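Long-range contacts in 1-deoxy-D-xylulose 5-phosphate reductoisomerase (Zymomonas mobilis, PDB 1R0K), which catalyses the NADPH-dependent rearrangement and reduction of 1-deoxy-D-xylulose 5-phosphate to 2-C-methyl-D-erythritol 4-phosphate, a reaction that needs a divalent metal ion: residues A121-E126 / L147-E152; G17-D22 / D265-I270. All blocks are in the same frame, centred on the assembly; numbering follows the deposited sequence.

Contact 1: residues A121-E126 / L147-E152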
# COMPACT_ATOMS: atom_id res chain seq x y z
N ALA B 121 -15.95 3.05 -14.51
CA ALA B 121 -15.65 3.31 -13.10
C ALA B 121 -16.99 3.01 -12.43
O ALA B 121 -17.99 3.71 -12.66
CB ALA B 121 -15.25 4.79 -12.89
N LEU B 122 -17.03 1.96 -11.61
CA LEU B 122 -18.27 1.52 -10.97
C LEU B 122 -18.54 2.02 -9.56
O LEU B 122 -17.79 1.72 -8.63
CB LEU B 122 -18.33 -0.01 -10.99
CG LEU B 122 -19.57 -0.66 -10.36
CD1 LEU B 122 -20.82 -0.21 -11.10
CD2 LEU B 122 -19.44 -2.18 -10.44
N ALA B 123 -19.63 2.77 -9.42
CA ALA B 123 -20.06 3.30 -8.13
C ALA B 123 -21.39 2.64 -7.72
O ALA B 123 -21.64 2.42 -6.54
CB ALA B 123 -20.22 4.81 -8.22
N ASN B 124 -22.23 2.34 -8.70
CA ASN B 124 -23.52 1.69 -8.45
C ASN B 124 -23.29 0.38 -7.69
O ASN B 124 -22.56 -0.49 -8.15
CB ASN B 124 -24.25 1.42 -9.77
CG ASN B 124 -25.51 0.58 -9.58
OD1 ASN B 124 -25.46 -0.65 -9.58
ND2 ASN B 124 -26.65 1.25 -9.42
N LYS B 125 -23.94 0.24 -6.53
CA LYS B 125 -23.77 -0.95 -5.70
C LYS B 125 -24.60 -2.18 -6.10
O LYS B 125 -24.14 -3.31 -5.96
CB LYS B 125 -24.06 -0.60 -4.24
CG LYS B 125 -23.17 0.50 -3.68
CD LYS B 125 -23.57 0.86 -2.25
CE LYS B 125 -22.63 1.90 -1.66
NZ LYS B 125 -22.73 3.19 -2.38
N GLU B 126 -25.82 -1.96 -6.58
CA GLU B 126 -26.67 -3.08 -6.97
C GLU B 126 -26.01 -3.94 -8.05
O GLU B 126 -26.23 -5.15 -8.11
CB GLU B 126 -28.02 -2.57 -7.49
CG GLU B 126 -28.98 -2.04 -6.42
CD GLU B 126 -28.50 -0.75 -5.77
OE1 GLU B 126 -27.71 -0.02 -6.41
OE2 GLU B 126 -28.93 -0.46 -4.63
N LEU B 147 -13.29 -0.57 -12.92
CA LEU B 147 -12.58 0.06 -11.82
C LEU B 147 -13.56 0.47 -10.72
O LEU B 147 -14.43 1.31 -10.94
CB LEU B 147 -11.82 1.29 -12.32
CG LEU B 147 -10.90 1.02 -13.52
CD1 LEU B 147 -10.42 2.34 -14.13
CD2 LEU B 147 -9.72 0.16 -13.07
N PRO B 148 -13.44 -0.14 -9.53
CA PRO B 148 -14.33 0.16 -8.40
C PRO B 148 -14.07 1.56 -7.84
O PRO B 148 -12.92 1.93 -7.59
CB PRO B 148 -14.01 -0.94 -7.40
CG PRO B 148 -12.53 -1.17 -7.64
CD PRO B 148 -12.43 -1.15 -9.16
N VAL B 149 -15.15 2.31 -7.62
CA VAL B 149 -15.06 3.68 -7.13
C VAL B 149 -15.11 3.88 -5.62
O VAL B 149 -14.42 4.75 -5.08
CB VAL B 149 -16.16 4.54 -7.78
CG1 VAL B 149 -16.19 5.93 -7.16
CG2 VAL B 149 -15.91 4.63 -9.28
N ASP B 150 -15.93 3.09 -4.93
CA ASP B 150 -16.07 3.25 -3.49
C ASP B 150 -14.75 3.07 -2.72
O ASP B 150 -13.88 2.30 -3.12
CB ASP B 150 -17.16 2.32 -2.97
CG ASP B 150 -18.55 2.72 -3.48
OD1 ASP B 150 -18.71 3.88 -3.92
OD2 ASP B 150 -19.47 1.88 -3.43
N SER B 151 -14.62 3.80 -1.62
CA SER B 151 -13.41 3.82 -0.79
C SER B 151 -12.69 2.52 -0.49
O SER B 151 -11.50 2.41 -0.73
CB SER B 151 -13.68 4.54 0.53
OG SER B 151 -14.02 5.89 0.29
N GLU B 152 -13.40 1.54 0.06
CA GLU B 152 -12.77 0.28 0.40
C GLU B 152 -12.35 -0.51 -0.84
O GLU B 152 -11.24 -1.05 -0.89
CB GLU B 152 -13.72 -0.58 1.23
CG GLU B 152 -14.06 -0.03 2.62
CD GLU B 152 -15.12 1.06 2.60
OE1 GLU B 152 -15.83 1.22 1.58
OE2 GLU B 152 -15.25 1.75 3.63
O HOH W 1 -17.09 0.24 -5.62
O HOH W 2 -21.46 4.10 -4.42
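Ala121 and Leu147 pair as parallel strand residues where strands 119-122 and 145-148 end, in the seven-stranded parallel sheet of the Rossmann-like NADPH-binding domain. The CA of Ala121 makes a CA-H...O contact with the carbonyl oxygen of Leu147, and its methyl CB lies 3.7 Å from CG2 of Val149. Leu122 N donates to the same Leu147 O at 2.8 Å, and Leu122 O accepts from Val149 N at 2.9 Å, the donor standing 37° out of the carbonyl plane. Val149 also laps that oxygen: CG2, anti to its carbonyl carbon and beside its own backbone N, reaches both Leu122 O and Ala121 CB, and Val149 CB lies 3.4 Å from Leu122 O. Beyond this bond the chains diverge. Ala123 still meets Val149, CB to CB at 4.1 Å, but most of the polar links now run through water. One water accepts from Asp150 N and donates weakly to Leu122 O; a second donates to Ala123 O and Asp150 OD1 and accepts from Lys125 NZ at 2.6 Å. Lys125, extended until its last bend (chi4 65°), crosses Asp150 at about a right angle, in a long salt bridge of 3.7 Å between Lys125 NZ and Asp150 OD2. Lys125 is a predicted substrate ligand and Asp150 a predicted manganese ligand, so the point where the two chains part probably borders the active site. Strand 96-99 continues the sheet beyond Ala121, helix 107-115 packs on Leu122, and helix 267-275 covers Ala121, Leu147 and Val149 on the other face.

Contact 2: residues G17-D22 / D265-I270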
# COMPACT_ATOMS: atom_id res chain seq x y z
N GLY B 17 -21.01 12.18 -8.70
CA GLY B 17 -21.03 12.89 -9.97
C GLY B 17 -20.39 14.26 -9.87
O GLY B 17 -19.64 14.66 -10.77
N HIS B 18 -20.68 14.98 -8.80
CA HIS B 18 -20.11 16.30 -8.59
C HIS B 18 -18.60 16.21 -8.46
O HIS B 18 -17.87 17.00 -9.05
CB HIS B 18 -20.70 16.94 -7.34
CG HIS B 18 -22.03 17.58 -7.55
ND1 HIS B 18 -22.84 17.97 -6.51
CD2 HIS B 18 -22.69 17.91 -8.69
CE1 HIS B 18 -23.94 18.52 -7.00
NE2 HIS B 18 -23.88 18.49 -8.32
N SER B 19 -18.13 15.23 -7.69
CA SER B 19 -16.69 15.05 -7.50
C SER B 19 -16.04 14.64 -8.81
O SER B 19 -14.92 15.05 -9.11
CB SER B 19 -16.43 13.97 -6.44
OG SER B 19 -16.89 14.38 -5.16
N THR B 20 -16.76 13.85 -9.60
CA THR B 20 -16.24 13.40 -10.88
C THR B 20 -16.11 14.58 -11.84
O THR B 20 -15.09 14.73 -12.51
CB THR B 20 -17.16 12.32 -11.51
OG1 THR B 20 -17.26 11.21 -10.62
CG2 THR B 20 -16.58 11.84 -12.85
N LEU B 21 -17.14 15.43 -11.90
CA LEU B 21 -17.09 16.59 -12.79
C LEU B 21 -15.99 17.57 -12.37
O LEU B 21 -15.35 18.18 -13.22
CB LEU B 21 -18.45 17.29 -12.81
CG LEU B 21 -19.44 16.67 -13.80
CD1 LEU B 21 -20.83 17.22 -13.59
CD2 LEU B 21 -18.96 16.94 -15.21
N ASP B 22 -15.79 17.70 -11.07
CA ASP B 22 -14.75 18.59 -10.55
C ASP B 22 -13.43 18.23 -11.23
O ASP B 22 -12.74 19.11 -11.76
CB ASP B 22 -14.61 18.41 -9.03
CG ASP B 22 -13.56 19.33 -8.42
OD1 ASP B 22 -13.89 20.48 -8.06
OD2 ASP B 22 -12.39 18.90 -8.31
N ASP B 265 -11.66 12.50 1.06
CA ASP B 265 -12.04 13.09 -0.23
C ASP B 265 -12.23 12.02 -1.30
O ASP B 265 -11.28 11.31 -1.66
CB ASP B 265 -10.97 14.08 -0.68
CG ASP B 265 -11.48 15.08 -1.71
OD1 ASP B 265 -12.24 14.68 -2.62
OD2 ASP B 265 -11.11 16.26 -1.60
N MET B 266 -13.45 11.92 -1.83
CA MET B 266 -13.74 10.92 -2.85
C MET B 266 -13.04 11.19 -4.18
O MET B 266 -13.07 10.34 -5.07
CB MET B 266 -15.25 10.79 -3.06
CG MET B 266 -15.97 10.04 -1.95
SD MET B 266 -15.32 8.36 -1.72
CE MET B 266 -15.83 7.56 -3.27
N ARG B 267 -12.44 12.36 -4.32
CA ARG B 267 -11.73 12.66 -5.57
C ARG B 267 -10.47 11.82 -5.67
O ARG B 267 -9.91 11.65 -6.75
CB ARG B 267 -11.39 14.16 -5.67
CG ARG B 267 -12.59 15.01 -6.06
CD ARG B 267 -12.27 16.50 -6.05
NE ARG B 267 -11.94 16.97 -4.71
CZ ARG B 267 -11.77 18.25 -4.39
NH1 ARG B 267 -11.89 19.19 -5.33
NH2 ARG B 267 -11.44 18.59 -3.15
N THR B 268 -10.01 11.27 -4.54
CA THR B 268 -8.82 10.44 -4.58
C THR B 268 -9.14 9.12 -5.29
O THR B 268 -8.50 8.77 -6.27
CB THR B 268 -8.25 10.18 -3.17
OG1 THR B 268 -7.72 11.41 -2.65
CG2 THR B 268 -7.13 9.13 -3.22
N PRO B 269 -10.15 8.37 -4.80
CA PRO B 269 -10.46 7.12 -5.51
C PRO B 269 -11.00 7.39 -6.92
O PRO B 269 -10.70 6.66 -7.86
CB PRO B 269 -11.48 6.44 -4.59
CG PRO B 269 -12.12 7.60 -3.85
CD PRO B 269 -10.91 8.46 -3.55
N ILE B 270 -11.81 8.44 -7.08
CA ILE B 270 -12.35 8.76 -8.40
C ILE B 270 -11.18 9.11 -9.32
O ILE B 270 -11.08 8.61 -10.43
CB ILE B 270 -13.35 9.94 -8.36
CG1 ILE B 270 -14.62 9.53 -7.61
CG2 ILE B 270 -13.73 10.38 -9.78
CD1 ILE B 270 -15.60 10.67 -7.38
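Asp22 CG stands anti to its backbone N (chi1 -179°) and Arg267 bends at chi3 (-64°), turns that bring carboxylate and guanidinium together in a salt-bridge network between two helices, 15-25 of the Rossmann-like domain and 267-275. Arg267 NH1 donates to Asp22 OD2 at 3.0 Å, though the position of NH1 is less certain; the two flat groups are turned 67° apart, and the carboxylate oxygen lies at the guanidinium edge. Asp22 OD2 also pairs with Arg26. Arg267 further grips Asp265 side-on, NH2 reaching the syn lone pair of Asp265 OD2 at 2.8 Å while NE donates to Asp265 OD1. The backbone N of Arg267 makes a capping bond to Asp265 OD1 as well, and N and NE reach this oxygen from the same face of the carboxylate. An alanine in place of Arg267 would probably leave Asp265 without its charged mate, take one of its cationic partners from Asp22, and open a gap beside Ser19. Next to the charged groups, carbon atoms make the contact: Arg267 CG lies against Ser19 CB and O, and Ile270 crosses Thr20, whose hydroxyl bonds to Ile16 O. The tip of Ile270, CD1, touches Ser19 CB at 3.5 Å.

In the fold
From the N terminus, the chain passes through strand 5-10 into helix 15-25, the first half of contact 2, and runs on through the rest of the parallel sheet. Contact 1 closes a short loop there, 20 residues that are mostly helical, joining strand 119-122 to the edge strand 145-148. The chain then builds the mixed four-stranded sheet before helix 267-275 returns to helix 15-25, closing contact 2 after 242 residues with contact 1 nested inside. The two contacts, centres about 12 Å apart, also touch directly: Val149 packs against Met266, Pro269 and Ile270, and Ser151 against Met266. Helix 267-275 thus packs against both helix 15-25 and the end of strand 145-148, the parallel sheet's last strand in the chain.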